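Local coordinates for protein-glutamine deamidase Cif (Burkholderia pseudomallei, PDB 3GQM) that deamidates a glutamine side chain of host NEDD8 to glutamate, abolishing cullin-RING ubiquitin ligase activity and so inhibiting the host cell cycle, at residues 34-39 with 263-268; 110-115 with 147-152; 159-164 with 211-216; 166-169 with 175-178; 228-233 with 240-245. One frame throughout, in Å; residues are numbered along the deposited sequence.

Interaction 1. Residues 34-39 with 263-268; sequences KATLAS and RQFQRN
Leu37 and Phe265 make the apolar half of this contact between two helical segments; the axes of 34-39 and 263-268 approach to 10.2 Å and run 22° apart. The CD2 methyl of Leu37 meets Phe265 CZ at 3.7 Å, lying in the plane of the ring at its edge. Phe265 arrives there with CG anti to its backbone N (chi1 171°), which swings the ring across the gap although its first bond runs alongside the neighbouring helix. Thr36 adds a methyl from another direction: its CG2 sits over one ring face, toward the rim, 4.2 Å from Phe265 CZ.

The polar half is looser. Thr36 OG1 is 3.6 Å from both CG and NE2 of Gln266, a van der Waals approach of two chains set at about a right angle. The hydroxyl is instead bonded to the carbonyl of Leu32, one turn back in its own helix.

This is helix-on-helix packing with a buried inner edge and a more exposed outer one. Helix 29-42 lies beside helix 262-273, which is joined in turn to helix 104-116: Asn268 ND2 bonds to Leu114 O and Glu117 O, and Phe265 also packs on Leu114 and Met115.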
# COMPACT_ATOMS: atom_id res chain seq x y z
N LYS A 34 0.76 4.61 -14.82
CA LYS A 34 1.42 5.80 -14.25
C LYS A 34 0.48 7.00 -14.17
O LYS A 34 0.39 7.68 -13.13
CB LYS A 34 2.71 6.09 -15.03
CG LYS A 34 3.38 7.42 -14.68
CD LYS A 34 4.71 7.45 -15.42
CE LYS A 34 5.25 8.86 -15.59
NZ LYS A 34 5.76 9.40 -14.30
N ALA A 35 -0.22 7.25 -15.28
CA ALA A 35 -1.23 8.30 -15.29
C ALA A 35 -2.41 8.08 -14.33
O ALA A 35 -2.87 9.01 -13.74
CB ALA A 35 -1.75 8.54 -16.74
N THR A 36 -2.93 6.86 -14.22
CA THR A 36 -3.99 6.58 -13.26
C THR A 36 -3.50 6.90 -11.82
O THR A 36 -4.12 7.68 -11.05
CB THR A 36 -4.42 5.08 -13.37
OG1 THR A 36 -4.93 4.82 -14.67
CG2 THR A 36 -5.52 4.69 -12.35
N LEU A 37 -2.35 6.33 -11.47
CA LEU A 37 -1.79 6.56 -10.14
C LEU A 37 -1.58 8.06 -9.93
O LEU A 37 -1.96 8.56 -8.90
CB LEU A 37 -0.51 5.74 -9.92
CG LEU A 37 -0.73 4.22 -9.78
CD1 LEU A 37 0.61 3.46 -9.92
CD2 LEU A 37 -1.48 3.79 -8.51
N ALA A 38 -1.03 8.78 -10.92
CA ALA A 38 -0.78 10.22 -10.74
C ALA A 38 -2.08 11.02 -10.51
O ALA A 38 -2.15 11.79 -9.59
CB ALA A 38 0.01 10.84 -11.93
N SER A 39 -3.10 10.82 -11.33
CA SER A 39 -4.33 11.59 -11.12
C SER A 39 -4.98 11.19 -9.81
O SER A 39 -5.45 12.05 -9.08
CB SER A 39 -5.31 11.48 -12.30
OG SER A 39 -5.71 10.12 -12.50
N ARG A 263 -8.49 -2.55 -16.41
CA ARG A 263 -9.49 -1.50 -16.71
C ARG A 263 -10.40 -1.23 -15.53
O ARG A 263 -10.84 -0.11 -15.34
CB ARG A 263 -10.39 -1.88 -17.91
CG ARG A 263 -9.64 -1.87 -19.25
CD ARG A 263 -10.69 -2.00 -20.41
NE ARG A 263 -10.07 -2.20 -21.71
CZ ARG A 263 -9.39 -1.25 -22.36
NH1 ARG A 263 -8.86 -1.51 -23.54
NH2 ARG A 263 -9.26 -0.03 -21.83
N GLN A 264 -10.68 -2.26 -14.75
CA GLN A 264 -11.53 -2.08 -13.51
C GLN A 264 -10.80 -1.20 -12.54
O GLN A 264 -11.42 -0.25 -11.98
CB GLN A 264 -11.88 -3.42 -12.84
CG GLN A 264 -13.03 -3.31 -11.85
CD GLN A 264 -14.25 -2.57 -12.45
OE1 GLN A 264 -14.71 -2.89 -13.54
NE2 GLN A 264 -14.74 -1.57 -11.76
N PHE A 265 -9.48 -1.47 -12.37
CA PHE A 265 -8.61 -0.60 -11.55
C PHE A 265 -8.69 0.89 -11.97
O PHE A 265 -8.89 1.79 -11.13
CB PHE A 265 -7.14 -1.10 -11.59
CG PHE A 265 -6.13 -0.14 -10.95
CD1 PHE A 265 -6.44 0.60 -9.80
CD2 PHE A 265 -4.85 -0.00 -11.48
CE1 PHE A 265 -5.54 1.49 -9.25
CE2 PHE A 265 -3.92 0.89 -10.92
CZ PHE A 265 -4.25 1.62 -9.79
N GLN A 266 -8.49 1.12 -13.26
CA GLN A 266 -8.56 2.48 -13.82
C GLN A 266 -9.91 3.05 -13.54
O GLN A 266 -10.04 4.19 -13.12
CB GLN A 266 -8.36 2.42 -15.32
CG GLN A 266 -6.96 2.05 -15.75
CD GLN A 266 -6.84 2.22 -17.25
OE1 GLN A 266 -7.39 1.45 -18.02
NE2 GLN A 266 -6.13 3.24 -17.67
N ARG A 267 -10.92 2.24 -13.75
CA ARG A 267 -12.28 2.66 -13.55
C ARG A 267 -12.53 3.02 -12.06
O ARG A 267 -13.08 4.10 -11.76
CB ARG A 267 -13.25 1.58 -14.07
CG ARG A 267 -14.64 2.11 -14.30
CD ARG A 267 -15.52 1.10 -15.11
NE ARG A 267 -16.76 1.75 -15.59
CZ ARG A 267 -16.87 2.58 -16.65
NH1 ARG A 267 -15.84 2.91 -17.43
NH2 ARG A 267 -18.05 3.10 -16.93
N ASN A 268 -12.11 2.17 -11.13
CA ASN A 268 -12.26 2.52 -9.69
C ASN A 268 -11.53 3.78 -9.35
O ASN A 268 -12.06 4.66 -8.63
CB ASN A 268 -11.79 1.38 -8.77
CG ASN A 268 -12.62 0.13 -8.93
OD1 ASN A 268 -13.79 0.20 -9.34
ND2 ASN A 268 -12.03 -1.05 -8.59

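Interaction 2. Residues 110-115 with 147-152; sequences NIFKLM and NYVVIV
Phe112 and Met115, one turn apart on helix 104-116, pack against Val149 and Ile151 of strand 147-154 in a helix-on-sheet layer of the papain-like (clan CA) fold to which the Cif family belongs. The segments 110-115 and 147-152 run almost antiparallel, at 162°, with their axes 9.7 Å apart. Phe112 and Met115 send their CB atoms toward the strand, and Val149 and Ile151, two residues apart, point their CB atoms back at the helix.

Phe112 illustrates how a single ring can serve two strand residues. From CB the chain goes to CG anti to the backbone N (chi1 -177°), which carries one side of the ring to the strand. CD1 is the first atom to touch, at 3.8 Å from Val149 CG1 and 3.9 Å from Ile151 CB. Farther out, CE1 rests between Val149 CG1 and Ile151 CG2, 3.8 Å from each. Both methyls approach the ring obliquely, and the loop residue Ile127 also packs against Phe112.

Met115 supplies the second grip. Its chain is extended at first and then bends at the sulfur (chi3 60°), turning the terminal methyl to Val149; Tyr260, Asp164 and Phe265 also touch Met115. Val149 is thus held between the two helix residues, CG1 facing the ring and CG2 the thioether. Met115 SD lies 4.0 Å from Val149 CG2, and Met115 CE reaches Val149 CB at 3.7 Å.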
# COMPACT_ATOMS: atom_id res chain seq x y z
N ASN A 110 -6.31 -0.26 1.38
CA ASN A 110 -7.18 0.49 0.48
C ASN A 110 -6.79 0.50 -1.00
O ASN A 110 -7.66 0.33 -1.86
CB ASN A 110 -7.37 1.89 1.04
CG ASN A 110 -8.34 1.87 2.22
OD1 ASN A 110 -9.47 1.40 2.06
ND2 ASN A 110 -7.89 2.29 3.42
N ILE A 111 -5.50 0.67 -1.30
CA ILE A 111 -5.06 0.56 -2.71
C ILE A 111 -5.24 -0.87 -3.25
O ILE A 111 -5.59 -1.06 -4.44
CB ILE A 111 -3.60 1.06 -2.90
CG1 ILE A 111 -3.56 2.61 -2.71
CG2 ILE A 111 -3.08 0.61 -4.29
CD1 ILE A 111 -2.15 3.18 -2.36
N PHE A 112 -5.04 -1.86 -2.39
CA PHE A 112 -5.37 -3.24 -2.74
C PHE A 112 -6.86 -3.40 -3.16
O PHE A 112 -7.14 -4.03 -4.19
CB PHE A 112 -5.09 -4.19 -1.56
CG PHE A 112 -5.33 -5.67 -1.86
CD1 PHE A 112 -4.27 -6.48 -2.34
CD2 PHE A 112 -6.62 -6.24 -1.68
CE1 PHE A 112 -4.46 -7.84 -2.64
CE2 PHE A 112 -6.85 -7.61 -1.95
CZ PHE A 112 -5.77 -8.42 -2.44
N LYS A 113 -7.80 -2.91 -2.32
CA LYS A 113 -9.22 -2.92 -2.66
C LYS A 113 -9.45 -2.14 -3.96
O LYS A 113 -10.11 -2.67 -4.88
CB LYS A 113 -10.08 -2.34 -1.52
CG LYS A 113 -10.19 -3.31 -0.27
CD LYS A 113 -10.86 -2.58 0.94
CE LYS A 113 -12.32 -2.10 0.61
NZ LYS A 113 -13.20 -3.29 0.67
N LEU A 114 -8.88 -0.92 -4.05
CA LEU A 114 -9.02 -0.13 -5.30
C LEU A 114 -8.62 -0.91 -6.56
O LEU A 114 -9.30 -0.84 -7.58
CB LEU A 114 -8.21 1.17 -5.27
CG LEU A 114 -8.57 2.26 -6.29
CD1 LEU A 114 -9.93 2.82 -6.03
CD2 LEU A 114 -7.60 3.39 -6.25
N MET A 115 -7.53 -1.67 -6.49
CA MET A 115 -7.05 -2.39 -7.67
C MET A 115 -7.90 -3.62 -8.04
O MET A 115 -8.11 -3.88 -9.22
CB MET A 115 -5.59 -2.80 -7.43
CG MET A 115 -4.66 -1.60 -7.33
SD MET A 115 -2.97 -2.04 -6.97
CE MET A 115 -2.61 -3.09 -8.40
N ASN A 147 -2.85 -9.81 -14.46
CA ASN A 147 -2.28 -8.87 -13.47
C ASN A 147 -2.52 -9.41 -12.07
O ASN A 147 -3.59 -9.95 -11.77
CB ASN A 147 -2.95 -7.49 -13.58
CG ASN A 147 -3.15 -7.06 -15.02
OD1 ASN A 147 -2.19 -6.83 -15.74
ND2 ASN A 147 -4.40 -6.97 -15.45
N TYR A 148 -1.53 -9.25 -11.19
CA TYR A 148 -1.69 -9.59 -9.79
C TYR A 148 -1.12 -8.47 -9.01
O TYR A 148 -0.19 -7.79 -9.47
CB TYR A 148 -0.90 -10.86 -9.41
CG TYR A 148 -1.40 -12.08 -10.08
CD1 TYR A 148 -2.38 -12.89 -9.47
CD2 TYR A 148 -0.90 -12.45 -11.33
CE1 TYR A 148 -2.85 -14.03 -10.12
CE2 TYR A 148 -1.33 -13.58 -11.97
CZ TYR A 148 -2.31 -14.36 -11.38
OH TYR A 148 -2.71 -15.47 -12.07
N VAL A 149 -1.69 -8.29 -7.82
CA VAL A 149 -1.09 -7.45 -6.79
C VAL A 149 -0.88 -8.33 -5.54
O VAL A 149 -1.73 -9.17 -5.25
CB VAL A 149 -1.91 -6.20 -6.50
CG1 VAL A 149 -3.37 -6.55 -6.07
CG2 VAL A 149 -1.22 -5.35 -5.43
N VAL A 150 0.26 -8.17 -4.87
CA VAL A 150 0.62 -8.97 -3.71
C VAL A 150 0.68 -8.04 -2.54
O VAL A 150 1.31 -6.99 -2.61
CB VAL A 150 2.01 -9.60 -3.85
CG1 VAL A 150 2.42 -10.31 -2.57
CG2 VAL A 150 2.04 -10.58 -5.04
N ILE A 151 -0.03 -8.39 -1.48
CA ILE A 151 -0.00 -7.57 -0.27
C ILE A 151 0.93 -8.26 0.71
O ILE A 151 0.83 -9.49 0.97
CB ILE A 151 -1.45 -7.25 0.30
CG1 ILE A 151 -1.36 -6.39 1.57
CG2 ILE A 151 -2.29 -8.55 0.43
CD1 ILE A 151 -2.69 -5.59 1.92
N VAL A 152 1.84 -7.47 1.26
CA VAL A 152 2.87 -8.04 2.09
C VAL A 152 2.76 -7.51 3.48
O VAL A 152 2.73 -6.27 3.72
CB VAL A 152 4.32 -7.73 1.51
CG1 VAL A 152 5.44 -8.37 2.38
CG2 VAL A 152 4.41 -8.23 0.12

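Interaction 3. Residues 159-164 with 211-216; sequences HKFLID and QLLSKD
Phe161 and Ile163 meet Leu213 through quite different first torsions. Phe161 has chi1 65°, its CG lying between the backbone N and the carbonyl carbon, whereas Ile163 has CG1 anti to its carbonyl carbon (chi1 -61°) and extends its CD1 methyl away from the sheet. Ile163 and Leu213 then reach toward each other tip to tip, CD1 of the isoleucine standing 3.8 Å from CD2 of the leucine. As modelled, the other branch of Leu213 serves the ring: its CD1 lies near the plane of Phe161, at the edge, 4.2 Å from CZ. The leucine departs from the standard rotamers (chi1 -96°), so which methyl faces which residue is less certain than the contact itself.

Leu213 is the first residue to leave helical geometry after helix 206-212. The turn Gln211-Ser214, which contains it, is closed by Ser214, whose OG and N both bond to Gln211 O, from the same face of the carbonyl, at 2.8 Å and 3.2 Å.

The strand carries His159, inferred to be catalytic and bonded to the likewise inferred Gln179, against which Phe161 also packs. Strand 159-165 runs between strands 147-154 and 176-178, with helix 104-116 packed on Leu162, while Leu212, ending helix 206-212, packs on helix 222-233.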
# COMPACT_ATOMS: atom_id res chain seq x y z
N HIS A 159 6.09 -3.86 8.63
CA HIS A 159 5.64 -3.01 7.50
C HIS A 159 4.72 -3.80 6.62
O HIS A 159 4.87 -4.99 6.47
CB HIS A 159 6.87 -2.49 6.73
CG HIS A 159 6.59 -1.49 5.64
ND1 HIS A 159 5.71 -0.43 5.78
CD2 HIS A 159 7.19 -1.33 4.43
CE1 HIS A 159 5.74 0.31 4.68
NE2 HIS A 159 6.61 -0.23 3.83
N LYS A 160 3.77 -3.09 6.05
CA LYS A 160 2.80 -3.62 5.10
C LYS A 160 2.94 -2.77 3.82
O LYS A 160 3.06 -1.54 3.90
CB LYS A 160 1.39 -3.44 5.69
CG LYS A 160 0.43 -4.50 5.22
CD LYS A 160 -0.81 -4.59 6.13
CE LYS A 160 -1.77 -5.65 5.59
NZ LYS A 160 -3.02 -5.76 6.44
N PHE A 161 2.96 -3.43 2.66
CA PHE A 161 3.15 -2.73 1.40
C PHE A 161 2.65 -3.63 0.27
O PHE A 161 2.37 -4.80 0.45
CB PHE A 161 4.64 -2.29 1.21
CG PHE A 161 5.63 -3.43 1.07
CD1 PHE A 161 5.99 -3.90 -0.18
CD2 PHE A 161 6.23 -4.00 2.20
CE1 PHE A 161 6.92 -4.98 -0.33
CE2 PHE A 161 7.16 -5.04 2.09
CZ PHE A 161 7.51 -5.54 0.80
N LEU A 162 2.55 -3.09 -0.92
CA LEU A 162 2.07 -3.85 -2.06
C LEU A 162 3.18 -4.01 -3.12
O LEU A 162 3.99 -3.12 -3.30
CB LEU A 162 0.90 -3.10 -2.69
CG LEU A 162 -0.33 -2.74 -1.84
CD1 LEU A 162 -1.41 -2.03 -2.73
CD2 LEU A 162 -0.94 -4.02 -1.29
N ILE A 163 3.16 -5.16 -3.78
CA ILE A 163 3.91 -5.39 -4.99
C ILE A 163 2.91 -5.53 -6.13
O ILE A 163 2.09 -6.43 -6.11
CB ILE A 163 4.73 -6.70 -4.90
CG1 ILE A 163 5.72 -6.58 -3.73
CG2 ILE A 163 5.48 -6.88 -6.20
CD1 ILE A 163 6.20 -7.90 -3.15
N ASP A 164 2.98 -4.63 -7.12
CA ASP A 164 2.12 -4.68 -8.28
C ASP A 164 2.82 -5.48 -9.42
O ASP A 164 3.97 -5.18 -9.77
CB ASP A 164 1.85 -3.26 -8.72
CG ASP A 164 0.75 -3.15 -9.78
OD1 ASP A 164 0.20 -4.16 -10.22
OD2 ASP A 164 0.46 -2.03 -10.19
N GLN A 211 14.97 -12.18 -2.45
CA GLN A 211 15.94 -12.16 -1.34
C GLN A 211 15.40 -11.44 -0.11
O GLN A 211 15.54 -11.95 1.03
CB GLN A 211 17.26 -11.48 -1.78
CG GLN A 211 18.13 -12.36 -2.64
CD GLN A 211 19.13 -11.57 -3.51
OE1 GLN A 211 19.18 -11.74 -4.72
NE2 GLN A 211 19.92 -10.71 -2.88
N LEU A 212 14.82 -10.26 -0.32
CA LEU A 212 14.19 -9.51 0.76
C LEU A 212 13.17 -10.36 1.48
O LEU A 212 13.09 -10.36 2.70
CB LEU A 212 13.52 -8.21 0.25
CG LEU A 212 12.59 -7.49 1.24
CD1 LEU A 212 13.24 -7.30 2.65
CD2 LEU A 212 12.11 -6.09 0.69
N LEU A 213 12.36 -11.06 0.71
CA LEU A 213 11.19 -11.71 1.25
C LEU A 213 11.55 -13.11 1.76
O LEU A 213 10.69 -13.85 2.12
CB LEU A 213 10.05 -11.73 0.19
CG LEU A 213 8.92 -10.63 0.19
CD1 LEU A 213 9.32 -9.33 0.73
CD2 LEU A 213 8.21 -10.41 -1.18
N SER A 214 12.80 -13.48 1.86
CA SER A 214 13.04 -14.87 2.25
C SER A 214 13.22 -14.95 3.75
O SER A 214 13.48 -13.95 4.43
CB SER A 214 14.27 -15.42 1.54
OG SER A 214 15.38 -14.62 1.85
N LYS A 215 13.12 -16.17 4.25
CA LYS A 215 13.47 -16.41 5.65
C LYS A 215 14.91 -16.00 5.92
O LYS A 215 15.20 -15.40 6.92
CB LYS A 215 13.29 -17.90 5.98
CG LYS A 215 11.89 -18.22 6.35
N ASP A 216 15.82 -16.33 5.02
CA ASP A 216 17.22 -16.06 5.27
C ASP A 216 17.57 -14.58 5.41
O ASP A 216 18.64 -14.24 5.93
CB ASP A 216 18.05 -16.72 4.20
CG ASP A 216 18.27 -18.20 4.48
OD1 ASP A 216 18.00 -18.65 5.64
OD2 ASP A 216 18.67 -18.91 3.53

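Interaction 4. Residues 166-169 with 175-178; sequences PALT and AYII
Tyr176 is the residue of 175-178 that meets the preceding loop, touching Pro166 and, more loosely, Leu168. At the start of the segment, Ala175 points its CB away from the loop and packs instead on Ile163 and Leu165. Next comes Tyr176, whose CG stands anti to the carbonyl carbon (chi1 -57°), bringing the CD2-CE2 side of its ring to the proline. Pro166 CG approaches Tyr176 CE2 at 3.8 Å, and Pro166 CD lies 3.9 Å from Tyr176 CD2, in the ring plane. The pyrrolidine thus abuts the aromatic edge, the two side chains crossing at about a right angle. At the far end of the ring, Leu168 CD2 comes within 4.2 Å of Tyr176 OH, a fringe contact. Arg33 makes a cation-pi interaction with the same ring. Ile177 then turns to Phe161, Ile163 and helix 222-233, and Ile178 packs on Arg33.

Together these residues close the connection between two antiparallel neighbours: the chain leaves strand 159-165, passes through Pro166 and Leu168, and returns as strand 176-178, an outermost strand of the sheet. Helix 29-42 flanks this return, with Val30 touching both Leu168 and Tyr176, and Asn147 of strand 147-154 bonds to the backbone N of Ala167.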
# COMPACT_ATOMS: atom_id res chain seq x y z
N PRO A 166 1.81 -6.17 -12.96
CA PRO A 166 0.91 -6.14 -14.12
C PRO A 166 1.42 -7.05 -15.20
O PRO A 166 2.63 -7.25 -15.30
CB PRO A 166 0.98 -4.68 -14.60
CG PRO A 166 2.24 -4.09 -14.01
CD PRO A 166 2.67 -4.98 -12.84
N ALA A 167 0.53 -7.60 -16.02
CA ALA A 167 1.03 -8.33 -17.21
C ALA A 167 1.44 -7.33 -18.30
O ALA A 167 0.70 -6.39 -18.63
CB ALA A 167 0.02 -9.34 -17.72
N LEU A 168 2.66 -7.49 -18.78
CA LEU A 168 3.23 -6.65 -19.86
C LEU A 168 3.51 -7.45 -21.14
O LEU A 168 4.29 -8.42 -21.13
CB LEU A 168 4.50 -5.92 -19.38
CG LEU A 168 4.39 -4.52 -18.75
CD1 LEU A 168 3.05 -4.18 -18.06
CD2 LEU A 168 5.55 -4.34 -17.77
N THR A 169 2.85 -7.04 -22.23
CA THR A 169 2.90 -7.74 -23.54
C THR A 169 4.34 -7.87 -24.09
O THR A 169 5.06 -6.88 -24.18
CB THR A 169 2.01 -7.04 -24.57
OG1 THR A 169 0.76 -6.71 -23.96
CG2 THR A 169 1.76 -7.94 -25.79
N ALA A 175 7.72 -5.73 -11.64
CA ALA A 175 7.18 -5.50 -10.32
C ALA A 175 7.37 -4.04 -9.97
O ALA A 175 8.44 -3.49 -10.23
CB ALA A 175 7.91 -6.37 -9.29
N TYR A 176 6.37 -3.44 -9.34
CA TYR A 176 6.45 -2.10 -8.80
C TYR A 176 6.02 -2.13 -7.33
O TYR A 176 5.22 -3.00 -6.93
CB TYR A 176 5.48 -1.21 -9.57
CG TYR A 176 5.77 -1.21 -11.06
CD1 TYR A 176 6.75 -0.36 -11.60
CD2 TYR A 176 5.09 -2.06 -11.91
CE1 TYR A 176 7.01 -0.34 -12.95
CE2 TYR A 176 5.36 -2.07 -13.28
CZ TYR A 176 6.31 -1.19 -13.79
OH TYR A 176 6.60 -1.20 -15.13
N ILE A 177 6.54 -1.20 -6.53
CA ILE A 177 6.18 -1.06 -5.13
C ILE A 177 5.15 0.05 -4.94
O ILE A 177 5.28 1.13 -5.50
CB ILE A 177 7.43 -0.76 -4.20
CG1 ILE A 177 8.51 -1.85 -4.42
CG2 ILE A 177 6.99 -0.57 -2.63
CD1 ILE A 177 8.06 -3.22 -3.89
N ILE A 178 4.14 -0.23 -4.13
CA ILE A 178 3.26 0.82 -3.62
C ILE A 178 3.28 0.74 -2.07
O ILE A 178 3.08 -0.33 -1.52
CB ILE A 178 1.83 0.64 -4.16
CG1 ILE A 178 1.86 0.52 -5.70
CG2 ILE A 178 0.88 1.81 -3.72
CD1 ILE A 178 0.46 0.34 -6.36

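Interaction 5. Residues 228-233 with 240-245; sequences LLASIL and HKVDIK
A helix and the loop that follows it fold back on each other here: the C-terminal turns of helix 222-233 receive residues 240-245, on the way to strand 253-260. Val242 is the residue at the middle of the contact, its CB directed at the helix and its two methyls divided between successive helix residues. CG1, anti to the backbone N (chi1 178°), lies 3.8 Å from Leu229 CD1 and also touches the CB of that leucine. CG2 goes the other way, to Ala230, resting 3.9 Å from Ala230 CB and equally close to its backbone N. The small alanine lets the loop come near the helix, with the CA atoms of Ala230 and Val242 6.4 Å apart.

Leu229 does double duty. The same CD1 methyl that meets Val242 also comes within 4.1 Å of Ile244 CG2, and each of these side chains crosses the leucine at about a right angle. Ile244, whose end leads away from 228-233, also touches Asp222, Gln225 and Thr226 earlier in the same helix. At the end of that helix, Leu233 O accepts a hydrogen bond from Gln179 NE2, a residue inferred to belong to the active site, so the helix end adjoins that site.

Just after Val242, an Asx turn leads into the 3-10 segment that begins at Ile244: Asp243 OD1 accepts from Lys245 N at 3.2 Å, the donor standing above the carboxylate plane.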
# COMPACT_ATOMS: atom_id res chain seq x y z
N LEU A 228 19.47 -4.03 0.13
CA LEU A 228 18.22 -4.57 -0.38
C LEU A 228 17.07 -3.63 0.00
O LEU A 228 16.24 -3.27 -0.85
CB LEU A 228 17.93 -5.96 0.17
CG LEU A 228 18.64 -7.14 -0.47
CD1 LEU A 228 18.19 -8.42 0.26
CD2 LEU A 228 18.30 -7.23 -1.97
N LEU A 229 17.05 -3.22 1.26
CA LEU A 229 16.02 -2.35 1.78
C LEU A 229 15.97 -0.99 1.08
O LEU A 229 14.87 -0.53 0.66
CB LEU A 229 16.14 -2.17 3.30
CG LEU A 229 15.81 -3.43 4.13
CD1 LEU A 229 16.33 -3.26 5.53
CD2 LEU A 229 14.28 -3.78 4.15
N ALA A 230 17.15 -0.36 0.98
CA ALA A 230 17.24 0.94 0.33
C ALA A 230 16.84 0.83 -1.13
O ALA A 230 16.25 1.74 -1.67
CB ALA A 230 18.66 1.48 0.39
N SER A 231 17.22 -0.27 -1.77
CA SER A 231 16.98 -0.41 -3.20
C SER A 231 15.50 -0.63 -3.55
O SER A 231 14.98 -0.07 -4.52
CB SER A 231 17.88 -1.51 -3.76
OG SER A 231 17.39 -1.92 -4.99
N ILE A 232 14.81 -1.40 -2.72
CA ILE A 232 13.46 -1.76 -2.96
C ILE A 232 12.49 -0.71 -2.35
O ILE A 232 11.47 -0.42 -2.92
CB ILE A 232 13.18 -3.16 -2.35
CG1 ILE A 232 14.07 -4.22 -3.01
CG2 ILE A 232 11.72 -3.55 -2.50
CD1 ILE A 232 13.87 -5.70 -2.41
N LEU A 233 12.80 -0.19 -1.17
CA LEU A 233 11.80 0.51 -0.34
C LEU A 233 12.17 1.95 0.01
O LEU A 233 11.37 2.64 0.61
CB LEU A 233 11.47 -0.31 0.95
CG LEU A 233 10.86 -1.71 0.70
CD1 LEU A 233 10.67 -2.49 1.99
CD2 LEU A 233 9.52 -1.68 -0.11
N HIS A 240 22.19 4.86 3.39
CA HIS A 240 22.51 5.60 4.60
C HIS A 240 21.28 6.04 5.32
O HIS A 240 21.37 6.43 6.48
CB HIS A 240 23.46 6.76 4.33
CG HIS A 240 24.79 6.33 3.82
ND1 HIS A 240 25.94 6.38 4.59
CD2 HIS A 240 25.16 5.80 2.63
CE1 HIS A 240 26.96 5.92 3.88
NE2 HIS A 240 26.51 5.56 2.69
N LYS A 241 20.13 5.95 4.63
CA LYS A 241 18.80 6.22 5.21
C LYS A 241 18.15 5.03 5.90
O LYS A 241 17.05 5.16 6.43
CB LYS A 241 17.83 6.75 4.15
CG LYS A 241 18.20 8.10 3.52
N VAL A 242 18.81 3.88 5.89
CA VAL A 242 18.24 2.65 6.42
C VAL A 242 18.87 2.28 7.79
O VAL A 242 20.09 2.35 7.95
CB VAL A 242 18.39 1.51 5.40
CG1 VAL A 242 17.86 0.23 5.95
CG2 VAL A 242 17.64 1.86 4.10
N ASP A 243 18.05 1.90 8.78
CA ASP A 243 18.58 1.50 10.09
C ASP A 243 18.29 0.03 10.37
O ASP A 243 17.23 -0.31 10.89
CB ASP A 243 18.02 2.41 11.21
CG ASP A 243 18.68 2.16 12.59
OD1 ASP A 243 19.61 1.30 12.73
OD2 ASP A 243 18.26 2.85 13.54
N ILE A 244 19.21 -0.87 10.00
CA ILE A 244 18.91 -2.29 10.21
C ILE A 244 18.80 -2.73 11.69
O ILE A 244 18.26 -3.79 11.97
CB ILE A 244 19.82 -3.26 9.39
CG1 ILE A 244 21.27 -3.25 9.91
CG2 ILE A 244 19.70 -2.99 7.91
CD1 ILE A 244 21.54 -4.45 10.75
N LYS A 245 19.28 -1.91 12.63
CA LYS A 245 19.11 -2.18 14.05
C LYS A 245 17.64 -2.16 14.48
O LYS A 245 17.35 -2.57 15.59
CB LYS A 245 19.84 -1.15 14.94
CG LYS A 245 21.35 -1.11 14.87
CD LYS A 245 21.82 0.34 15.16
CE LYS A 245 22.10 0.68 16.66
NZ LYS A 245 21.03 0.36 17.71

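No hydrogen bond or salt bridge crosses any of the five contacts, and apolar packing dominates; interaction 1 alone sets a hydroxyl beside an amide. What separates them is depth. Interactions 2, 3 and 4 are buried and share the antiparallel sheet: strands 147-154 and 159-165 are bonded neighbours, and 159-165 pairs in turn with 176-178. Interactions 1 and 5 are partly buried and lie on opposite sides of the chain's centre, where helices are covered by a second helix or by a loop. Helix 104-116 joins interaction 2 to interaction 1, while Leu212 and Ile232 bring interactions 3 and 5 together. Aromatic rings take part in interactions 1 to 4; interaction 5 uses aliphatic groups alone.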